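Local coordinates for quinoline 2-oxidoreductase large subunit (Pseudomonas putida, PDB 1T3Q), which hydroxylates quinoline at carbon 2, using a molybdenum centre carried by a pterin cytosine dinucleotide, as a member of the xanthine dehydrogenase family, at residues 193-198 with 365-370; 320-325 with 360-365; 333-338 with 371-376. All coordinates share one frame; numbering follows the deposited sequence.

Contact 1: residues 193-198 with 365-370. With SMO (dioxosulfidomolybdenum(VI) ion), chain O.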
loop_
_atom_site.group_PDB
_atom_site.type_symbol
_atom_site.label_atom_id
_atom_site.label_comp_id
_atom_site.label_asym_id
_atom_site.label_seq_id
_atom_site.Cartn_x
_atom_site.Cartn_y
_atom_site.Cartn_z
ATOM N N CYS B 193 13.771 -31.285 -29.742
ATOM C CA CYS B 193 14.229 -30.314 -28.760
ATOM C C CYS B 193 13.807 -30.840 -27.403
ATOM O O CYS B 193 12.693 -31.340 -27.245
ATOM C CB CYS B 193 13.581 -28.948 -28.987
ATOM S SG CYS B 193 13.854 -28.241 -30.628
ATOM N N GLY B 194 14.694 -30.737 -26.420
ATOM C CA GLY B 194 14.344 -31.198 -25.093
ATOM C C GLY B 194 13.587 -30.103 -24.371
ATOM O O GLY B 194 13.453 -28.991 -24.881
ATOM N N ARG B 195 13.073 -30.407 -23.187
ATOM C CA ARG B 195 12.370 -29.397 -22.418
ATOM C C ARG B 195 13.408 -28.424 -21.877
ATOM O O ARG B 195 14.570 -28.789 -21.672
ATOM C CB ARG B 195 11.632 -30.025 -21.229
ATOM C CG ARG B 195 10.355 -30.749 -21.609
ATOM C CD ARG B 195 9.611 -31.308 -20.399
ATOM N NE ARG B 195 8.308 -31.815 -20.825
ATOM C CZ ARG B 195 7.161 -31.562 -20.207
ATOM N NH1 ARG B 195 7.142 -30.810 -19.115
ATOM N NH2 ARG B 195 6.021 -32.036 -20.702
ATOM N N VAL B 196 12.979 -27.188 -21.661
ATOM C CA VAL B 196 13.827 -26.162 -21.074
ATOM C C VAL B 196 12.927 -25.391 -20.131
ATOM O O VAL B 196 11.704 -25.535 -20.179
ATOM C CB VAL B 196 14.415 -25.178 -22.126
ATOM C CG1 VAL B 196 15.303 -25.925 -23.094
ATOM C CG2 VAL B 196 13.297 -24.439 -22.855
ATOM N N SER B 197 13.532 -24.594 -19.258
ATOM C CA SER B 197 12.790 -23.769 -18.319
ATOM C C SER B 197 13.118 -22.315 -18.631
ATOM O O SER B 197 14.245 -22.011 -19.021
ATOM C CB SER B 197 13.215 -24.076 -16.876
ATOM O OG SER B 197 12.628 -23.147 -15.979
ATOM N N ALA B 198 12.140 -21.428 -18.469
ATOM C CA ALA B 198 12.369 -20.003 -18.707
ATOM C C ALA B 198 13.460 -19.581 -17.725
ATOM O O ALA B 198 14.228 -18.647 -17.975
ATOM C CB ALA B 198 11.089 -19.212 -18.450
ATOM N N CYS B 365 5.251 -32.112 -15.796
ATOM C CA CYS B 365 4.540 -30.875 -15.549
ATOM C C CYS B 365 4.080 -30.363 -16.913
ATOM O O CYS B 365 4.692 -30.656 -17.946
ATOM C CB CYS B 365 5.435 -29.850 -14.852
ATOM S SG CYS B 365 6.587 -29.060 -15.940
ATOM N N PRO B 366 2.969 -29.624 -16.940
ATOM C CA PRO B 366 2.479 -29.111 -18.219
ATOM C C PRO B 366 3.475 -28.274 -19.004
ATOM O O PRO B 366 4.270 -27.518 -18.438
ATOM C CB PRO B 366 1.220 -28.324 -17.832
ATOM C CG PRO B 366 1.328 -28.129 -16.349
ATOM C CD PRO B 366 2.015 -29.351 -15.855
ATOM N N ILE B 367 3.439 -28.444 -20.318
ATOM C CA ILE B 367 4.297 -27.676 -21.200
ATOM C C ILE B 367 3.668 -26.290 -21.181
ATOM O O ILE B 367 2.463 -26.155 -20.981
ATOM C CB ILE B 367 4.288 -28.264 -22.634
ATOM C CG1 ILE B 367 5.574 -27.874 -23.362
ATOM C CG2 ILE B 367 3.065 -27.787 -23.402
ATOM C CD1 ILE B 367 6.817 -28.550 -22.803
ATOM N N GLY B 368 4.477 -25.254 -21.370
ATOM C CA GLY B 368 3.940 -23.911 -21.338
ATOM C C GLY B 368 4.715 -22.960 -22.226
ATOM O O GLY B 368 5.671 -23.357 -22.893
ATOM N N ALA B 369 4.307 -21.699 -22.209
ATOM C CA ALA B 369 4.925 -20.665 -23.024
ATOM C C ALA B 369 6.280 -20.198 -22.516
ATOM O O ALA B 369 6.464 -19.963 -21.328
ATOM C CB ALA B 369 3.989 -19.470 -23.125
ATOM N N TYR B 370 7.220 -20.080 -23.444
ATOM C CA TYR B 370 8.553 -19.577 -23.154
ATOM C C TYR B 370 9.003 -18.866 -24.426
ATOM O O TYR B 370 8.890 -19.410 -25.526
ATOM C CB TYR B 370 9.523 -20.707 -22.783
ATOM C CG TYR B 370 10.979 -20.275 -22.670
ATOM C CD1 TYR B 370 11.337 -19.092 -22.016
ATOM C CD2 TYR B 370 11.998 -21.067 -23.198
ATOM C CE1 TYR B 370 12.676 -18.710 -21.897
ATOM C CE2 TYR B 370 13.340 -20.700 -23.078
ATOM C CZ TYR B 370 13.671 -19.520 -22.429
ATOM O OH TYR B 370 14.996 -19.152 -22.317
HETATM S S SMO O . 6.583 -16.478 -24.170
HETATM MO MO SMO O . 6.264 -14.367 -24.168
HETATM O OM2 SMO O . 5.169 -14.886 -25.415
HETATM O OM1 SMO O . 5.420 -14.168 -22.714
#

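Contact 2: residues 320-325 with 360-365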
loop_
_atom_site.group_PDB
_atom_site.type_symbol
_atom_site.label_atom_id
_atom_site.label_comp_id
_atom_site.label_asym_id
_atom_site.label_seq_id
_atom_site.Cartn_x
_atom_site.Cartn_y
_atom_site.Cartn_z
ATOM N N ILE B 320 5.194 -33.070 -33.143
ATOM C CA ILE B 320 4.586 -33.642 -31.946
ATOM C C ILE B 320 5.126 -32.945 -30.702
ATOM O O ILE B 320 6.333 -32.751 -30.565
ATOM C CB ILE B 320 4.884 -35.148 -31.827
ATOM C CG1 ILE B 320 4.545 -35.855 -33.141
ATOM C CG2 ILE B 320 4.063 -35.745 -30.687
ATOM C CD1 ILE B 320 5.055 -37.281 -33.219
ATOM N N THR B 321 4.222 -32.580 -29.801
ATOM C CA THR B 321 4.579 -31.891 -28.567
ATOM C C THR B 321 4.377 -32.762 -27.334
ATOM O O THR B 321 3.347 -33.433 -27.197
ATOM C CB THR B 321 3.720 -30.610 -28.387
ATOM O OG1 THR B 321 4.030 -29.669 -29.422
ATOM C CG2 THR B 321 3.977 -29.968 -27.031
ATOM N N ASP B 322 5.370 -32.761 -26.446
ATOM C CA ASP B 322 5.274 -33.496 -25.186
ATOM C C ASP B 322 4.589 -32.462 -24.297
ATOM O O ASP B 322 5.239 -31.554 -23.776
ATOM C CB ASP B 322 6.668 -33.825 -24.645
ATOM C CG ASP B 322 6.618 -34.650 -23.372
ATOM O OD1 ASP B 322 5.946 -34.214 -22.414
ATOM O OD2 ASP B 322 7.248 -35.729 -23.329
ATOM N N GLY B 323 3.276 -32.600 -24.128
ATOM C CA GLY B 323 2.522 -31.613 -23.374
ATOM C C GLY B 323 2.396 -31.680 -21.867
ATOM O O GLY B 323 1.904 -30.733 -21.253
ATOM N N GLY B 324 2.829 -32.767 -21.255
ATOM C CA GLY B 324 2.693 -32.852 -19.815
ATOM C C GLY B 324 1.305 -33.344 -19.458
ATOM O O GLY B 324 0.501 -33.663 -20.342
ATOM N N ALA B 325 1.020 -33.374 -18.160
ATOM C CA ALA B 325 -0.241 -33.881 -17.629
ATOM C C ALA B 325 -1.508 -33.083 -17.885
ATOM O O ALA B 325 -2.593 -33.665 -17.945
ATOM C CB ALA B 325 -0.095 -34.121 -16.126
ATOM N N VAL B 360 0.462 -34.425 -27.143
ATOM C CA VAL B 360 0.131 -35.574 -26.309
ATOM C C VAL B 360 0.401 -35.333 -24.837
ATOM O O VAL B 360 1.366 -34.658 -24.462
ATOM C CB VAL B 360 0.909 -36.839 -26.734
ATOM C CG1 VAL B 360 0.538 -37.213 -28.157
ATOM C CG2 VAL B 360 2.418 -36.603 -26.611
ATOM N N ALA B 361 -0.468 -35.892 -24.005
ATOM C CA ALA B 361 -0.328 -35.767 -22.567
ATOM C C ALA B 361 0.694 -36.780 -22.073
ATOM O O ALA B 361 0.735 -37.922 -22.541
ATOM C CB ALA B 361 -1.673 -35.999 -21.891
ATOM N N THR B 362 1.531 -36.350 -21.135
ATOM C CA THR B 362 2.548 -37.205 -20.545
ATOM C C THR B 362 2.523 -36.895 -19.056
ATOM O O THR B 362 1.991 -35.864 -18.645
ATOM C CB THR B 362 3.955 -36.887 -21.096
ATOM O OG1 THR B 362 4.269 -35.517 -20.830
ATOM C CG2 THR B 362 4.017 -37.129 -22.598
ATOM N N ASN B 363 3.080 -37.779 -18.240
ATOM C CA ASN B 363 3.085 -37.533 -16.809
ATOM C C ASN B 363 4.289 -36.682 -16.405
ATOM O O ASN B 363 5.224 -37.151 -15.761
ATOM C CB ASN B 363 3.046 -38.859 -16.048
ATOM C CG ASN B 363 1.695 -39.549 -16.176
ATOM O OD1 ASN B 363 1.576 -40.603 -16.797
ATOM N ND2 ASN B 363 0.665 -38.938 -15.602
ATOM N N LYS B 364 4.235 -35.418 -16.814
ATOM C CA LYS B 364 5.278 -34.437 -16.535
ATOM C C LYS B 364 4.548 -33.138 -16.260
ATOM O O LYS B 364 3.335 -33.053 -16.463
ATOM C CB LYS B 364 6.177 -34.268 -17.756
ATOM C CG LYS B 364 6.839 -35.552 -18.215
ATOM C CD LYS B 364 7.592 -35.357 -19.522
ATOM C CE LYS B 364 8.179 -36.679 -19.999
ATOM N NZ LYS B 364 8.963 -36.540 -21.246
ATOM N N CYS B 365 5.251 -32.112 -15.796
ATOM C CA CYS B 365 4.540 -30.875 -15.549
ATOM C C CYS B 365 4.080 -30.363 -16.913
ATOM O O CYS B 365 4.692 -30.656 -17.946
ATOM C CB CYS B 365 5.435 -29.850 -14.852
ATOM S SG CYS B 365 6.587 -29.060 -15.940
#

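Contact 3: residues 333-338 with 371-376. With MCN (pterin cytosine dinucleotide), chain N.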
loop_
_atom_site.group_PDB
_atom_site.type_symbol
_atom_site.label_atom_id
_atom_site.label_comp_id
_atom_site.label_asym_id
_atom_site.label_seq_id
_atom_site.Cartn_x
_atom_site.Cartn_y
_atom_site.Cartn_z
ATOM N N GLN B 333 -1.559 -26.871 -24.527
ATOM C CA GLN B 333 -0.506 -27.597 -25.211
ATOM C C GLN B 333 -0.346 -27.153 -26.666
ATOM O O GLN B 333 0.605 -27.550 -27.338
ATOM C CB GLN B 333 -0.776 -29.105 -25.124
ATOM C CG GLN B 333 -0.761 -29.602 -23.677
ATOM C CD GLN B 333 -0.890 -31.106 -23.543
ATOM O OE1 GLN B 333 -0.901 -31.637 -22.429
ATOM N NE2 GLN B 333 -0.989 -31.799 -24.664
ATOM N N LEU B 334 -1.262 -26.314 -27.141
ATOM C CA LEU B 334 -1.189 -25.826 -28.518
ATOM C C LEU B 334 -0.092 -24.772 -28.646
ATOM O O LEU B 334 0.242 -24.341 -29.750
ATOM C CB LEU B 334 -2.527 -25.220 -28.948
ATOM C CG LEU B 334 -3.764 -26.124 -28.893
ATOM C CD1 LEU B 334 -4.924 -25.430 -29.604
ATOM C CD2 LEU B 334 -3.457 -27.462 -29.560
ATOM N N VAL B 335 0.478 -24.385 -27.507
ATOM C CA VAL B 335 1.521 -23.363 -27.472
ATOM C C VAL B 335 2.787 -23.758 -28.242
ATOM O O VAL B 335 3.560 -22.895 -28.665
ATOM C CB VAL B 335 1.875 -23.001 -25.997
ATOM C CG1 VAL B 335 2.673 -24.112 -25.355
ATOM C CG2 VAL B 335 2.620 -21.675 -25.944
ATOM N N GLU B 336 3.001 -25.054 -28.437
ATOM C CA GLU B 336 4.176 -25.508 -29.174
ATOM C C GLU B 336 3.894 -25.874 -30.638
ATOM O O GLU B 336 3.845 -24.995 -31.495
ATOM C CB GLU B 336 4.839 -26.679 -28.445
ATOM C CG GLU B 336 5.638 -26.244 -27.206
ATOM C CD GLU B 336 6.939 -25.531 -27.569
ATOM O OE1 GLU B 336 7.458 -24.757 -26.733
ATOM O OE2 GLU B 336 7.454 -25.757 -28.683
ATOM N N SER B 337 3.706 -27.161 -30.921
ATOM C CA SER B 337 3.461 -27.626 -32.290
ATOM C C SER B 337 2.339 -26.942 -33.072
ATOM O O SER B 337 2.517 -26.586 -34.238
ATOM C CB SER B 337 3.206 -29.139 -32.292
ATOM O OG SER B 337 4.393 -29.855 -32.002
ATOM N N HIS B 338 1.187 -26.767 -32.437
ATOM C CA HIS B 338 0.044 -26.163 -33.106
ATOM C C HIS B 338 0.345 -24.784 -33.691
ATOM O O HIS B 338 0.226 -24.583 -34.899
ATOM C CB HIS B 338 -1.142 -26.095 -32.142
ATOM C CG HIS B 338 -2.447 -25.787 -32.808
ATOM N ND1 HIS B 338 -2.874 -24.500 -33.054
ATOM C CD2 HIS B 338 -3.417 -26.603 -33.285
ATOM C CE1 HIS B 338 -4.054 -24.537 -33.650
ATOM N NE2 HIS B 338 -4.404 -25.802 -33.802
ATOM N N ARG B 371 9.457 -17.629 -24.252
ATOM C CA ARG B 371 9.947 -16.770 -25.323
ATOM C C ARG B 371 10.127 -17.461 -26.674
ATOM O O ARG B 371 11.033 -18.285 -26.852
ATOM C CB ARG B 371 11.278 -16.150 -24.881
ATOM C CG ARG B 371 11.673 -14.892 -25.617
ATOM C CD ARG B 371 12.896 -14.282 -24.959
ATOM N NE ARG B 371 13.142 -12.922 -25.419
ATOM C CZ ARG B 371 13.970 -12.075 -24.816
ATOM N NH1 ARG B 371 14.630 -12.456 -23.730
ATOM N NH2 ARG B 371 14.121 -10.843 -25.289
ATOM N N GLY B 372 9.263 -17.116 -27.623
ATOM C CA GLY B 372 9.340 -17.697 -28.952
ATOM C C GLY B 372 8.396 -18.870 -29.129
ATOM O O GLY B 372 8.103 -19.284 -30.254
ATOM N N VAL B 373 7.920 -19.392 -28.004
ATOM C CA VAL B 373 7.007 -20.533 -27.964
ATOM C C VAL B 373 7.301 -21.633 -28.985
ATOM O O VAL B 373 8.456 -22.009 -29.181
ATOM C CB VAL B 373 5.522 -20.071 -28.075
ATOM C CG1 VAL B 373 5.164 -19.219 -26.863
ATOM C CG2 VAL B 373 5.287 -19.276 -29.357
ATOM N N GLY B 374 6.258 -22.149 -29.630
ATOM C CA GLY B 374 6.441 -23.218 -30.595
ATOM C C GLY B 374 7.100 -22.858 -31.913
ATOM O O GLY B 374 7.440 -23.752 -32.695
ATOM N N PHE B 375 7.303 -21.569 -32.163
ATOM C CA PHE B 375 7.917 -21.135 -33.420
ATOM C C PHE B 375 9.373 -21.590 -33.532
ATOM O O PHE B 375 9.866 -21.874 -34.622
ATOM C CB PHE B 375 7.866 -19.604 -33.539
ATOM C CG PHE B 375 6.504 -19.009 -33.293
ATOM C CD1 PHE B 375 5.359 -19.592 -33.835
ATOM C CD2 PHE B 375 6.371 -17.839 -32.552
ATOM C CE1 PHE B 375 4.110 -19.019 -33.643
ATOM C CE2 PHE B 375 5.123 -17.254 -32.350
ATOM C CZ PHE B 375 3.986 -17.845 -32.901
ATOM N N THR B 376 10.056 -21.671 -32.395
ATOM C CA THR B 376 11.467 -22.047 -32.383
ATOM C C THR B 376 11.854 -23.396 -32.988
ATOM O O THR B 376 12.771 -23.463 -33.806
ATOM C CB THR B 376 12.038 -21.980 -30.944
ATOM O OG1 THR B 376 11.769 -20.687 -30.384
ATOM C CG2 THR B 376 13.544 -22.209 -30.961
HETATM N N1 MCN N . 10.448 -2.065 -28.278
HETATM C C2 MCN N . 10.792 -0.799 -28.855
HETATM N N3 MCN N . 10.385 -0.672 -30.175
HETATM C C4 MCN N . 9.716 -1.626 -30.934
HETATM C C5 MCN N . 9.402 -2.909 -30.294
HETATM C C6 MCN N . 9.760 -3.121 -28.984
HETATM O O2 MCN N . 11.402 0.032 -28.221
HETATM N N4 MCN N . 9.371 -1.392 -32.182
HETATM C "C1'" MCN N . 10.857 -2.234 -26.767
HETATM C C2D MCN N . 9.630 -1.944 -25.788
HETATM O "O2'" MCN N . 10.116 -1.327 -24.544
HETATM C "C3'" MCN N . 8.996 -3.309 -25.615
HETATM C C4D MCN N . 10.159 -4.272 -25.590
HETATM O O4D MCN N . 11.240 -3.592 -26.405
HETATM O "O3'" MCN N . 8.233 -3.346 -24.358
HETATM C "C5'" MCN N . 9.832 -5.735 -26.004
HETATM O "O5'" MCN N . 9.166 -5.637 -27.238
HETATM P PA MCN N . 7.739 -6.240 -27.545
HETATM O O1A MCN N . 6.816 -5.069 -27.685
HETATM O O2A MCN N . 7.983 -7.203 -28.694
HETATM O O3A MCN N . 7.183 -7.261 -26.406
HETATM P PB MCN N . 6.570 -6.985 -24.953
HETATM O O1B MCN N . 5.166 -7.495 -24.970
HETATM O O2B MCN N . 6.785 -5.561 -24.530
HETATM O O3B MCN N . 7.481 -7.888 -23.990
HETATM C C10 MCN N . 7.230 -9.263 -23.841
HETATM C "C9'" MCN N . 8.308 -9.958 -24.607
HETATM C "C8'" MCN N . 8.059 -11.464 -24.358
HETATM S "S8'" MCN N . 6.500 -12.090 -24.968
HETATM C "C7'" MCN N . 8.901 -12.314 -23.767
HETATM S "S7'" MCN N . 8.586 -14.047 -23.471
HETATM C "C6'" MCN N . 10.250 -11.740 -23.216
HETATM C C7 MCN N . 10.665 -10.514 -23.985
HETATM O "O9'" MCN N . 9.626 -9.548 -24.011
HETATM N "N5'" MCN N . 10.048 -11.609 -21.713
HETATM C C4A MCN N . 11.086 -10.734 -21.200
HETATM N "N8'" MCN N . 11.871 -9.881 -23.352
HETATM C C4B MCN N . 11.993 -9.946 -21.933
HETATM N "N1'" MCN N . 12.992 -9.100 -21.388
HETATM C "C2'" MCN N . 13.046 -9.082 -20.036
HETATM N "N2'" MCN N . 13.992 -8.303 -19.468
HETATM N "N3'" MCN N . 12.179 -9.797 -19.233
HETATM C "C4'" MCN N . 11.129 -10.664 -19.714
HETATM O "O4'" MCN N . 10.412 -11.255 -18.944
HETATM O O HOH W 1 9.503 -24.497 -29.959
#

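Contact 1: residues 193-198 with 365-370
The backbone oxygen O of C365 is gripped twice by the guanidinium of R195: NH1, at the edge of the group and near its plane, approaches O to 2.7 Å with an N-H...O angle of 167°, and NH2 adds a weak bond to the same atom. Both loops belong to the molybdopterin cofactor-binding domain; loop 193-198 follows strand 185-193, while loop 365-370 comes after strand 352-360 and runs into the molybdenum pocket. One face of the guanidinium receives I367, whose CD1 lies over the centre, 4.0 Å from R195 CZ. NH2 also forms a salt bridge with D322, and NE is hydrogen-bonded to Q297, so bonds on all three nitrogens fix the rotation of the group. An alanine here would probably leave C365 O without these donors, D322 without one of its cations, and a gap beside I367 CD1.

At the other end the contact is apolar. CG of Y370 is anti to the backbone N (chi1 171°), which directs the side chain to A198, and A198 CA makes a CH-pi contact over a ring face, 3.8 Å from the centroid and 28° off the normal. V196 crosses the tyrosine at about a right angle, CG2 coming obliquely within 3.6 Å of Y370 CD2. R143 of the small subunit also packs on this tyrosine. On the cofactor side, Y370 C lies 3.4 Å from the sulfur S of the dioxosulfidomolybdenum ion.

Contact 2: residues 320-325 with 360-365
D322 stands at about a right angle to both T362 and K364, and its carboxylate divides its two oxygens between them. With CG anti to the backbone N (chi1 -177°), the carboxylate carbon is carried toward T362, 3.6 Å from its OG1. The T362 hydroxyl OG1 donates to D322 OD1 at 2.6 Å, on the syn side but 33° out of the carboxylate plane. K364, extended beyond CG, crosses to bring NZ within 2.8 Å of D322 OD2, a salt bridge made from above that plane, 37° out of it. R195 forms a second salt bridge at OD1.

The backbones themselves pair as the end of a parallel ladder between strands 312-322 and 352-360: V360 N donates to T321 O at 3.1 Å, and G323 N to V360 O at 2.8 Å. Further along, two backbone bonds outside the ladder join the segments: T362 N to G324 O, with the donor above the carbonyl plane, and A325 N to K364 O at 2.9 Å. G324 sits where a side chain could not: an added CB would fall 2.3 Å from C365 O.

One buried carboxylate thus faces two cationic side chains and a hydroxyl, which would probably stabilise its negative charge and hold its plane against rotation.

Contact 3: residues 333-338 with 371-376
At the border of the molybdenum-pterin pocket, V335 and E336 meet V373 and G374, in the short segment that carries R371, a residue of the pockets of both the pterin and the dioxosulfidomolybdenum ion. The backbone contact is close. G374 N gives V335 O a weak hydrogen bond at 3.0 Å with an N-H...O angle of only 128°, while G374 CA points its hydrogen at E336 O, 3.3 Å away and much straighter at 164°. The lack of a side chain permits this, since a CB on G374 would fall within 1.8 Å of E336 O. Beside it the two valines cross obliquely, V335 CG2 touching V373 CG1 at 3.7 Å.

The polar half runs through E336. Its chain bends at chi2 (-73°), setting CD back over G374, and a water bridges the segments by donating to E336 OE2 at 2.7 Å and to V373 O at 2.8 Å. The carboxylate has further donors, Q298 NE2 at OE2 and the K296 backbone N at OE1, while K296 NZ binds V373 O and R371 O. Three donors, the water, Q298 NE2 and K296 N, therefore hold this buried acid.

On the pocket side R371 packs against the pterin: N8' lies over one face of the guanidinium, offset toward the rim, and R371 NH2 comes within 3.1 Å of it. NE and NH1 are hydrogen-bonded to G742 O and Q685 OE1, which fixes the plane, and E743 OE2 accepts from G372 N.

E336 occupies the N-cap position of helix 337-342, and the chain from G374 leads on into helix 375-393. Helix 744-761 packs against R371, F375 and T376, and S337 and H338 touch strand 352-360.

How the contacts relate
All three contacts are buried, but their depth and chemistry differ. The centres of contacts 3 and 1 lie about 10 and 12 Å from the centre of the chain and border the molybdenum cofactor, whereas contact 2, about 20 Å out, lies at the end of the parallel pairing of strands 312-322 and 352-360. Contact 2 is dominated by charges and backbone bonds, contact 3 by a weak backbone bond beside an N-cap, a bridging water and two valines; contact 1 changes from polar to aromatic toward the metal. C365 belongs to both 1 and 2, which also join through the probable hydrogen bond of I367 N to G323 O, 2.9 Å. T321 OG1 and S337 OG, 2.6 Å apart, probably link 2 with 3, while A369 packs on V335 between 1 and 3.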